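Local coordinates for L-methionine gamma-lyase (Fusobacterium nucleatum subsp. nucleatum, PDB 6LXU), which belongs to the pyridoxal-phosphate-dependent enzymes of the Cys/Met metabolism family and assembles from four copies of one chain, at residues 123-127 and 128-132; 165-169 and 170-174; 186-190 and 191-195; 254-257 and 258-262. All blocks are in the same frame, centred on the assembly; numbering follows the deposited sequence. Where two conformers were deposited one is given.

Interaction 1 (123-127 and 128-132)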
loop_
_atom_site.group_PDB
_atom_site.type_symbol
_atom_site.label_atom_id
_atom_site.label_comp_id
_atom_site.label_asym_id
_atom_site.label_seq_id
_atom_site.Cartn_x
_atom_site.Cartn_y
_atom_site.Cartn_z
ATOM N N HIS A 123 27.467 5.767 23.528
ATOM C CA HIS A 123 26.549 6.370 24.500
ATOM C C HIS A 123 25.428 5.472 24.996
ATOM O O HIS A 123 24.881 5.742 26.072
ATOM C CB HIS A 123 25.950 7.662 23.934
ATOM C CG HIS A 123 26.952 8.763 23.782
ATOM N ND1 HIS A 123 27.184 9.409 22.586
ATOM C CD2 HIS A 123 27.810 9.306 24.675
ATOM C CE1 HIS A 123 28.125 10.319 22.758
ATOM N NE2 HIS A 123 28.519 10.281 24.017
ATOM N N GLY A 124 25.041 4.456 24.217
ATOM C CA GLY A 124 23.925 3.587 24.569
ATOM C C GLY A 124 24.369 2.364 25.329
ATOM O O GLY A 124 24.008 2.180 26.487
ATOM N N LEU A 125 25.184 1.531 24.691
ATOM C CA LEU A 125 25.658 0.294 25.312
ATOM C C LEU A 125 26.461 0.577 26.584
ATOM O O LEU A 125 26.373 -0.171 27.562
ATOM C CB LEU A 125 26.555 -0.496 24.349
ATOM C CG LEU A 125 26.009 -1.029 23.025
ATOM C CD1 LEU A 125 27.067 -1.878 22.332
ATOM C CD2 LEU A 125 24.745 -1.819 23.276
ATOM N N THR A 126 27.244 1.646 26.553
ATOM C CA THR A 126 28.067 2.012 27.705
ATOM C C THR A 126 27.217 2.426 28.911
ATOM O O THR A 126 27.628 2.215 30.051
ATOM C CB THR A 126 29.042 3.128 27.356
ATOM O OG1 THR A 126 28.304 4.241 26.872
ATOM C CG2 THR A 126 30.052 2.669 26.312
ATOM N N ARG A 127 26.030 2.985 28.672
ATOM C CA ARG A 127 25.072 3.274 29.758
ATOM C C ARG A 127 24.507 2.032 30.411
ATOM O O ARG A 127 23.953 2.134 31.512
ATOM C CB ARG A 127 23.881 4.116 29.266
ATOM C CG ARG A 127 24.134 5.594 29.246
ATOM C CD ARG A 127 22.825 6.358 29.136
ATOM N NE ARG A 127 22.136 6.143 27.854
ATOM C CZ ARG A 127 20.898 5.657 27.684
ATOM N NH1 ARG A 127 20.158 5.286 28.731
ATOM N NH2 ARG A 127 20.391 5.546 26.460
ATOM N N PHE A 128 24.603 0.879 29.732
ATOM C CA PHE A 128 24.060 -0.378 30.183
ATOM C C PHE A 128 25.147 -1.415 30.469
ATOM O O PHE A 128 24.942 -2.603 30.351
ATOM C CB PHE A 128 22.983 -0.842 29.184
ATOM C CG PHE A 128 21.739 -0.012 29.278
ATOM C CD1 PHE A 128 20.845 -0.229 30.307
ATOM C CD2 PHE A 128 21.490 1.039 28.401
ATOM C CE1 PHE A 128 19.701 0.542 30.430
ATOM C CE2 PHE A 128 20.348 1.828 28.538
ATOM C CZ PHE A 128 19.456 1.582 29.558
ATOM N N GLY A 129 26.308 -0.917 30.896
ATOM C CA GLY A 129 27.344 -1.765 31.463
ATOM C C GLY A 129 28.226 -2.501 30.485
ATOM O O GLY A 129 28.987 -3.375 30.904
ATOM N N VAL A 130 28.158 -2.144 29.199
ATOM C CA VAL A 130 29.013 -2.755 28.183
ATOM C C VAL A 130 30.236 -1.863 28.010
ATOM O O VAL A 130 30.122 -0.645 27.913
ATOM C CB VAL A 130 28.259 -2.921 26.853
ATOM C CG1 VAL A 130 29.167 -3.519 25.782
ATOM C CG2 VAL A 130 27.026 -3.791 27.057
ATOM N N GLU A 131 31.421 -2.483 27.985
ATOM C CA GLU A 131 32.692 -1.798 27.739
ATOM C C GLU A 131 32.934 -1.776 26.234
ATOM O O GLU A 131 32.808 -2.821 25.600
ATOM C CB GLU A 131 33.849 -2.582 28.394
ATOM C CG GLU A 131 33.706 -2.841 29.895
ATOM C CD GLU A 131 34.602 -3.959 30.424
ATOM O OE1 GLU A 131 35.515 -4.424 29.707
ATOM O OE2 GLU A 131 34.393 -4.378 31.583
ATOM N N VAL A 132 33.301 -0.633 25.677
ATOM C CA VAL A 132 33.580 -0.541 24.242
ATOM C C VAL A 132 34.934 0.109 24.028
ATOM O O VAL A 132 35.214 1.165 24.592
ATOM C CB VAL A 132 32.483 0.241 23.484
ATOM C CG1 VAL A 132 32.754 0.213 21.980
ATOM C CG2 VAL A 132 31.100 -0.329 23.785
HETATM O O HOH W 1 26.841 1.483 32.542
HETATM O O HOH W 2 30.234 0.824 30.336
#
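Leu125 O gathers two backbone N-H groups as the chain leaves its helix: Phe128 N at 3.0 Å and Val130 N at 3.1 Å. They reach the oxygen from opposite faces of its carbonyl plane, the first spanning three positions along the chain (i+3 to i) and the second five (i+5 to i). Gly129, with its positive phi of 81°, lets the chain turn back over Thr126, whose CA comes within 3.4 Å of Val130 O in a CA-H...O contact. A water donates to both Thr126 O and Val130 O and so bridges the turn. This is the helix-to-strand turn of a beta-alpha-beta unit, carrying helix 115-125 into strand 131-135 at an edge of the large sheet. Beneath the turn, Leu125 CB packs on Val130 CB at 3.9 Å, while the Thr126 and Val132 side chains cross at about a right angle, their CG2 methyls 4.1 Å apart. Arg127 and Phe128 run side by side in the same direction, and Phe128 CE2 sits over one face of the guanidinium, 3.5 Å from Arg127 NH1. The two planes are 64° apart, not stacked. Arg127 NH1 is bonded to Trp98 O of the second subunit, and the Phe128 ring meets the Trp98 ring of that subunit edge-to-face.

Interaction 2 (165-169 and 170-174)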
loop_
_atom_site.group_PDB
_atom_site.type_symbol
_atom_site.label_atom_id
_atom_site.label_comp_id
_atom_site.label_asym_id
_atom_site.label_seq_id
_atom_site.Cartn_x
_atom_site.Cartn_y
_atom_site.Cartn_z
ATOM N N LYS A 165 36.969 3.777 4.045
ATOM C CA LYS A 165 37.974 2.939 4.680
ATOM C C LYS A 165 37.686 1.468 4.453
ATOM O O LYS A 165 36.548 1.013 4.612
ATOM C CB LYS A 165 37.995 3.231 6.177
ATOM C CG LYS A 165 39.036 2.470 6.985
ATOM C CD LYS A 165 38.932 2.844 8.462
ATOM C CE LYS A 165 39.973 2.161 9.307
ATOM N NZ LYS A 165 39.988 2.738 10.673
ATOM N N ILE A 166 38.747 0.732 4.130
ATOM C CA ILE A 166 38.685 -0.699 3.894
ATOM C C ILE A 166 39.394 -1.427 5.038
ATOM O O ILE A 166 40.495 -1.026 5.456
ATOM C CB ILE A 166 39.391 -1.059 2.563
ATOM C CG1 ILE A 166 38.737 -0.366 1.356
ATOM C CG2 ILE A 166 39.443 -2.567 2.353
ATOM C CD1 ILE A 166 37.276 -0.732 1.140
ATOM N N VAL A 167 38.769 -2.474 5.552
ATOM C CA VAL A 167 39.406 -3.340 6.558
ATOM C C VAL A 167 39.227 -4.786 6.125
ATOM O O VAL A 167 38.299 -5.121 5.386
ATOM C CB VAL A 167 38.903 -3.084 7.998
ATOM C CG1 VAL A 167 39.007 -1.599 8.343
ATOM C CG2 VAL A 167 37.491 -3.586 8.211
ATOM N N ASP A 168 40.153 -5.639 6.576
ATOM C CA ASP A 168 40.267 -7.010 6.081
ATOM C C ASP A 168 39.404 -7.935 6.918
ATOM O O ASP A 168 39.785 -8.319 8.029
ATOM C CB ASP A 168 41.736 -7.440 6.130
ATOM C CG ASP A 168 42.010 -8.742 5.396
ATOM O OD1 ASP A 168 41.184 -9.663 5.478
ATOM O OD2 ASP A 168 43.090 -8.834 4.761
ATOM N N LEU A 169 38.235 -8.301 6.394
ATOM C CA LEU A 169 37.268 -9.063 7.172
ATOM C C LEU A 169 37.776 -10.442 7.574
ATOM O O LEU A 169 37.544 -10.876 8.694
ATOM C CB LEU A 169 35.962 -9.183 6.408
ATOM C CG LEU A 169 35.236 -7.853 6.150
ATOM C CD1 LEU A 169 33.952 -8.137 5.387
ATOM C CD2 LEU A 169 34.936 -7.141 7.461
ATOM N N GLU A 170 38.406 -11.143 6.634
ATOM C CA GLU A 170 38.915 -12.485 6.939
ATOM C C GLU A 170 39.995 -12.437 8.023
ATOM O O GLU A 170 39.977 -13.230 8.971
ATOM C CB GLU A 170 39.444 -13.157 5.684
ATOM C CG GLU A 170 39.916 -14.579 5.957
ATOM C CD GLU A 170 40.492 -15.296 4.769
ATOM O OE1 GLU A 170 40.393 -14.818 3.623
ATOM O OE2 GLU A 170 41.096 -16.387 5.025
ATOM N N ALA A 171 40.916 -11.512 7.882
ATOM C CA ALA A 171 42.021 -11.392 8.833
ATOM C C ALA A 171 41.531 -10.980 10.213
ATOM O O ALA A 171 41.926 -11.565 11.236
ATOM C CB ALA A 171 43.041 -10.401 8.328
ATOM N N LEU A 172 40.614 -10.005 10.255
ATOM C CA LEU A 172 40.070 -9.556 11.531
ATOM C C LEU A 172 39.251 -10.636 12.210
ATOM O O LEU A 172 39.275 -10.760 13.433
ATOM C CB LEU A 172 39.226 -8.290 11.330
ATOM C CG LEU A 172 40.041 -7.045 11.002
ATOM C CD1 LEU A 172 39.171 -5.954 10.399
ATOM C CD2 LEU A 172 40.741 -6.538 12.254
ATOM N N SER A 173 38.525 -11.423 11.426
ATOM C CA SER A 173 37.737 -12.493 11.993
ATOM C C SER A 173 38.624 -13.550 12.643
ATOM O O SER A 173 38.268 -14.078 13.681
ATOM C CB SER A 173 36.828 -13.145 10.957
ATOM O OG SER A 173 35.838 -12.213 10.499
ATOM N N LYS A 174 39.766 -13.851 12.019
ATOM C CA LYS A 174 40.730 -14.790 12.632
ATOM C C LYS A 174 41.238 -14.272 13.959
ATOM O O LYS A 174 41.338 -15.045 14.922
ATOM C CB LYS A 174 41.894 -15.065 11.682
ATOM C CG LYS A 174 41.477 -15.946 10.531
ATOM C CD LYS A 174 42.589 -16.042 9.521
ATOM C CE LYS A 174 42.183 -16.921 8.370
ATOM N NZ LYS A 174 43.227 -16.929 7.331
HETATM O O HOH W 3 39.154 -10.409 3.831
#
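An N-cap backed by a hydrophobic staple opens helix 169-176, with Asp168 as the capping residue and the Val167-Leu172 pair as the staple. Asp168 OD1 accepts from Ala171 N at 3.0 Å along a nearly straight bond, met from above the carboxylate plane. The torsion that makes this possible sets CG opposite the backbone N (chi1 -169°), which swings the carboxylate back over the first turn and brings its CG against Ala171 CB. A water extends the cap: it donates to Asp168 OD1 and accepts from Glu170 N at 3.0 Å, thereby serving another N-H of the opening turn. The negative charge lies at the helix start, where the helix dipole would be expected to favour it. Asp168 O meanwhile takes Leu172 N at 2.9 Å as the first regular rung. Val167 CG2 touches Leu172 CD1 at 3.6 Å, the two side chains crossing at about a right angle, so that the staple joins the residue before the cap to the first turn.

One residue on from the cap, Leu169 O is gripped twice by Ser173, through N at 3.0 Å and through OG at 2.8 Å, from opposite faces of the carbonyl plane. Outermost, Lys174 NZ forms a salt bridge with Glu170 OE2 at 3.2 Å. Gln307 of helix 301-307 bonds to both Val167 O and Leu169 N; Leu172 packs on Leu140 and Val143 of helix 140-146, and Ser173 rests against Val184 of strand 183-187.

Interaction 3 (186-190 and 191-195)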
loop_
_atom_site.group_PDB
_atom_site.type_symbol
_atom_site.label_atom_id
_atom_site.label_comp_id
_atom_site.label_asym_id
_atom_site.label_seq_id
_atom_site.Cartn_x
_atom_site.Cartn_y
_atom_site.Cartn_z
ATOM N N VAL A 186 29.379 -7.846 10.945
ATOM C CA VAL A 186 29.750 -6.916 9.880
ATOM C C VAL A 186 28.519 -6.231 9.308
ATOM O O VAL A 186 27.562 -6.894 8.916
ATOM C CB VAL A 186 30.512 -7.629 8.747
ATOM C CG1 VAL A 186 30.758 -6.706 7.563
ATOM C CG2 VAL A 186 31.820 -8.155 9.288
ATOM N N ASP A 187 28.603 -4.914 9.221
ATOM C CA ASP A 187 27.619 -4.102 8.498
ATOM C C ASP A 187 28.039 -4.066 7.035
ATOM O O ASP A 187 28.992 -3.388 6.672
ATOM C CB ASP A 187 27.556 -2.715 9.139
ATOM C CG ASP A 187 26.551 -1.788 8.485
ATOM O OD1 ASP A 187 26.129 -2.072 7.342
ATOM O OD2 ASP A 187 26.211 -0.756 9.118
ATOM N N ASN A 188 27.318 -4.843 6.218
ATOM C CA ASN A 188 27.619 -5.040 4.799
ATOM C C ASN A 188 26.753 -4.165 3.885
ATOM O O ASN A 188 26.591 -4.468 2.704
ATOM C CB ASN A 188 27.439 -6.529 4.447
ATOM C CG ASN A 188 28.151 -6.948 3.168
ATOM O OD1 ASN A 188 29.246 -6.463 2.878
ATOM N ND2 ASN A 188 27.534 -7.865 2.410
ATOM N N THR A 189 26.226 -3.066 4.431
ATOM C CA THR A 189 25.310 -2.187 3.695
ATOM C C THR A 189 25.901 -1.658 2.388
ATOM O O THR A 189 25.291 -1.779 1.334
ATOM C CB THR A 189 24.871 -1.006 4.576
ATOM O OG1 THR A 189 24.141 -1.496 5.708
ATOM C CG2 THR A 189 23.980 -0.044 3.824
ATOM N N PHE A 190 27.074 -1.028 2.472
ATOM C CA PHE A 190 27.647 -0.359 1.299
ATOM C C PHE A 190 28.011 -1.334 0.195
ATOM O O PHE A 190 27.800 -1.069 -0.984
ATOM C CB PHE A 190 28.923 0.407 1.672
ATOM C CG PHE A 190 28.714 1.782 2.258
ATOM C CD1 PHE A 190 27.519 2.189 2.868
ATOM C CD2 PHE A 190 29.751 2.698 2.177
ATOM C CE1 PHE A 190 27.383 3.467 3.405
ATOM C CE2 PHE A 190 29.624 3.976 2.712
ATOM C CZ PHE A 190 28.437 4.358 3.318
ATOM N N ALA A 191 28.623 -2.457 0.580
ATOM C CA ALA A 191 29.120 -3.407 -0.405
ATOM C C ALA A 191 28.001 -4.236 -1.010
ATOM O O ALA A 191 27.993 -4.488 -2.217
ATOM C CB ALA A 191 30.168 -4.314 0.211
ATOM N N THR A 192 27.071 -4.670 -0.158
ATOM C CA THR A 192 25.964 -5.557 -0.525
ATOM C C THR A 192 26.480 -6.955 -0.860
ATOM O O THR A 192 27.670 -7.124 -1.157
ATOM C CB THR A 192 25.104 -5.057 -1.722
ATOM O OG1 THR A 192 25.684 -5.488 -2.969
ATOM C CG2 THR A 192 24.898 -3.549 -1.733
ATOM N N PRO A 193 25.590 -7.956 -0.884
ATOM C CA PRO A 193 26.059 -9.286 -1.309
ATOM C C PRO A 193 26.422 -9.405 -2.781
ATOM O O PRO A 193 27.001 -10.432 -3.169
ATOM C CB PRO A 193 24.909 -10.217 -0.933
ATOM C CG PRO A 193 23.730 -9.338 -0.798
ATOM C CD PRO A 193 24.225 -8.011 -0.328
ATOM N N TYR A 194 26.131 -8.403 -3.604
ATOM C CA TYR A 194 26.672 -8.352 -4.969
ATOM C C TYR A 194 28.193 -8.238 -4.966
ATOM O O TYR A 194 28.844 -8.765 -5.878
ATOM C CB TYR A 194 26.034 -7.180 -5.731
ATOM C CG TYR A 194 26.504 -6.964 -7.144
ATOM C CD1 TYR A 194 25.886 -7.626 -8.196
ATOM C CD2 TYR A 194 27.500 -6.056 -7.445
ATOM C CE1 TYR A 194 26.256 -7.422 -9.505
ATOM C CE2 TYR A 194 27.915 -5.856 -8.760
ATOM C CZ TYR A 194 27.288 -6.560 -9.774
ATOM O OH TYR A 194 27.652 -6.375 -11.089
ATOM N N MET A 195 28.762 -7.549 -3.983
ATOM C CA MET A 195 30.209 -7.347 -3.931
ATOM C C MET A 195 30.927 -8.156 -2.874
ATOM O O MET A 195 32.093 -8.513 -3.089
ATOM C CB MET A 195 30.542 -5.875 -3.716
ATOM C CG MET A 195 30.115 -5.035 -4.893
ATOM S SD MET A 195 30.335 -3.270 -4.672
ATOM C CE MET A 195 28.633 -2.717 -4.745
#
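Just past the C-terminal end of strand 183-187, beside the cofactor site, Asn188 and Thr192 close a turn: Asn188 O accepts from Thr192 N at 2.9 Å, an i to i+4 bond. The strand's last residue, Asp187, turns one oxygen to either task. OD2 lies close to N1 of the modified residue LLP at position 212, while OD1 takes two bonds from Thr189, from N at 3.1 Å in an Asx turn and from OG1 at 2.6 Å through the syn lone pair. This double grip fixes the rotation of the carboxylate, making Thr189 a second-shell partner of the residue beside the cofactor.

Topologically the segment is the first crossover piece of a beta-alpha-beta unit, leading by way of the short helix 192-195 to strand 205-209, in the large sheet of this PLP-dependent fold. Within the turn, the Asn188 amide swings over the following residues: with chi1 at -161° the side chain points away from its own N, which puts OD1 3.5 Å from Ala191 CB and ND2 3.6 Å from Thr192 O. The polar ends have other partners, OD1 accepting from Gln196 NE2 and ND2 donating to Glu78 OE2, so this buried amide is held at both ends.

Thr192 adopts a positive phi of 69° ahead of Pro193. Its OG1 donates to Ala191 O at 2.6 Å, in the carbonyl plane on a lone pair, and accepts from Tyr194 N at 3.0 Å, giving an ST turn. On its other branch, CG2 packs against Thr189 O at 3.6 Å.

Interaction 4 (254-257 and 258-262)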
loop_
_atom_site.group_PDB
_atom_site.type_symbol
_atom_site.label_atom_id
_atom_site.label_comp_id
_atom_site.label_asym_id
_atom_site.label_seq_id
_atom_site.Cartn_x
_atom_site.Cartn_y
_atom_site.Cartn_z
ATOM N N TYR A 254 7.132 -6.285 1.251
ATOM C CA TYR A 254 6.798 -6.448 -0.161
ATOM C C TYR A 254 7.612 -5.478 -1.031
ATOM O O TYR A 254 8.173 -5.889 -2.060
ATOM C CB TYR A 254 5.277 -6.299 -0.418
ATOM C CG TYR A 254 5.012 -6.523 -1.870
ATOM C CD1 TYR A 254 5.037 -7.805 -2.401
ATOM C CD2 TYR A 254 4.871 -5.448 -2.752
ATOM C CE1 TYR A 254 4.925 -8.014 -3.758
ATOM C CE2 TYR A 254 4.741 -5.656 -4.112
ATOM C CZ TYR A 254 4.799 -6.947 -4.617
ATOM O OH TYR A 254 4.758 -7.211 -5.975
ATOM N N TYR A 255 7.682 -4.210 -0.638
ATOM C CA TYR A 255 8.483 -3.255 -1.402
ATOM C C TYR A 255 9.926 -3.727 -1.566
ATOM O O TYR A 255 10.521 -3.549 -2.627
ATOM C CB TYR A 255 8.471 -1.875 -0.748
ATOM C CG TYR A 255 7.263 -0.988 -0.994
ATOM C CD1 TYR A 255 6.816 -0.692 -2.281
ATOM C CD2 TYR A 255 6.661 -0.317 0.067
ATOM C CE1 TYR A 255 5.773 0.196 -2.480
ATOM C CE2 TYR A 255 5.608 0.569 -0.143
ATOM C CZ TYR A 255 5.172 0.820 -1.426
ATOM O OH TYR A 255 4.122 1.689 -1.671
ATOM N N ILE A 256 10.505 -4.307 -0.516
ATOM C CA ILE A 256 11.900 -4.747 -0.596
ATOM C C ILE A 256 12.027 -5.994 -1.480
ATOM O O ILE A 256 12.930 -6.061 -2.313
ATOM C CB ILE A 256 12.511 -5.020 0.787
ATOM C CG1 ILE A 256 12.407 -3.790 1.703
ATOM C CG2 ILE A 256 13.974 -5.429 0.635
ATOM C CD1 ILE A 256 12.490 -4.131 3.167
ATOM N N ILE A 257 11.132 -6.961 -1.313
ATOM C CA ILE A 257 11.097 -8.104 -2.239
ATOM C C ILE A 257 11.042 -7.609 -3.692
ATOM O O ILE A 257 11.777 -8.089 -4.567
ATOM C CB ILE A 257 9.890 -9.013 -1.925
ATOM C CG1 ILE A 257 10.094 -9.747 -0.598
ATOM C CG2 ILE A 257 9.632 -10.006 -3.060
ATOM C CD1 ILE A 257 8.832 -10.351 -0.039
ATOM N N ARG A 258 10.155 -6.651 -3.929
ATOM C CA ARG A 258 9.996 -6.080 -5.257
ATOM C C ARG A 258 11.297 -5.410 -5.717
ATOM O O ARG A 258 11.735 -5.610 -6.856
ATOM C CB ARG A 258 8.861 -5.073 -5.231
ATOM C CG ARG A 258 8.440 -4.591 -6.599
ATOM C CD ARG A 258 7.425 -3.492 -6.490
ATOM N NE ARG A 258 6.566 -3.336 -7.651
ATOM C CZ ARG A 258 6.541 -2.332 -8.514
ATOM N NH1 ARG A 258 7.505 -1.394 -8.521
ATOM N NH2 ARG A 258 5.571 -2.272 -9.399
ATOM N N GLY A 259 11.907 -4.616 -4.836
ATOM C CA GLY A 259 13.200 -4.006 -5.133
ATOM C C GLY A 259 14.274 -5.023 -5.471
ATOM O O GLY A 259 15.123 -4.784 -6.350
ATOM N N LEU A 260 14.256 -6.158 -4.787
ATOM C CA LEU A 260 15.250 -7.206 -5.034
ATOM C C LEU A 260 15.112 -7.851 -6.407
ATOM O O LEU A 260 16.098 -8.429 -6.892
ATOM C CB LEU A 260 15.237 -8.260 -3.931
ATOM C CG LEU A 260 15.818 -7.778 -2.594
ATOM C CD1 LEU A 260 15.555 -8.790 -1.493
ATOM C CD2 LEU A 260 17.306 -7.485 -2.688
ATOM N N LYS A 261 13.954 -7.745 -7.058
ATOM C CA LYS A 261 13.810 -8.283 -8.413
ATOM C C LYS A 261 14.814 -7.659 -9.383
ATOM O O LYS A 261 15.184 -8.311 -10.359
ATOM C CB LYS A 261 12.403 -8.050 -8.964
ATOM C CG LYS A 261 11.283 -8.675 -8.161
ATOM C CD LYS A 261 11.243 -10.188 -8.249
ATOM C CE LYS A 261 10.122 -10.750 -7.389
ATOM N NZ LYS A 261 10.065 -12.231 -7.491
ATOM N N THR A 262 15.220 -6.408 -9.134
ATOM C CA THR A 262 16.181 -5.711 -9.983
ATOM C C THR A 262 17.544 -5.534 -9.313
ATOM O O THR A 262 18.396 -4.824 -9.838
ATOM C CB THR A 262 15.638 -4.344 -10.420
ATOM O OG1 THR A 262 15.330 -3.547 -9.270
ATOM C CG2 THR A 262 14.423 -4.513 -11.324
#
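Tyr254 and Arg258 stand one turn apart on helix 250-260, their backbones joined by a 2.8 Å hydrogen bond from Arg258 N to Tyr254 O. Two more rungs follow at the same tightness, Gly259 N to Tyr255 O at 2.8 Å and Leu260 N to Ile256 O at 2.8 Å. On this close-knit side Leu260 CG lies 3.4 Å from Ile256 O, and the side chains of Ile256, Ile257 and Leu260 all pack on Leu70 of helix 65-78. The helix slackens at its far end. Lys261 N reaches Ile257 O only by a weak bond of 3.3 Å, bent to 129° at the hydrogen, and Lys261, partly exposed, bends at chi2 to carry its amine to Ile16 O and to Glu346 of the third subunit.

Between the two large side chains the touch is light: Tyr254 CE2 and Arg258 CD are 4.2 Å apart, with ring and guanidinium planes 56° from each other. Arg258 runs extended from CG to NE, and both polar ends converge on the same acceptor, Asp219 OD2 of the third subunit, with Tyr254 OH hydrogen-bonded and Arg258 NE in a salt bridge. The buried arginine's charge is thus compensated inside the interface, which probably stabilises Asp219 as the carboxylate.

From the N terminus the four contacts come in series, none nested in or crossing another; each is local to one continuous run of chain, and none closes a long loop. Interaction 1 turns helix 115-125 into the outer strand 131-135 beside the second subunit. Interaction 2 starts helix 169-176, and interaction 3 follows at the exit of the next strand, 183-187. These two are the only pair that touch, Leu169 CD2 meeting Val186 CG2 at 3.8 Å, so that the helix is packed on its own successor strand. Interaction 4 lies within helix 250-260 at the subunit interface, on the opposite side of the chain's centre from interactions 1 and 2, its centre about 17 Å from that of interaction 3.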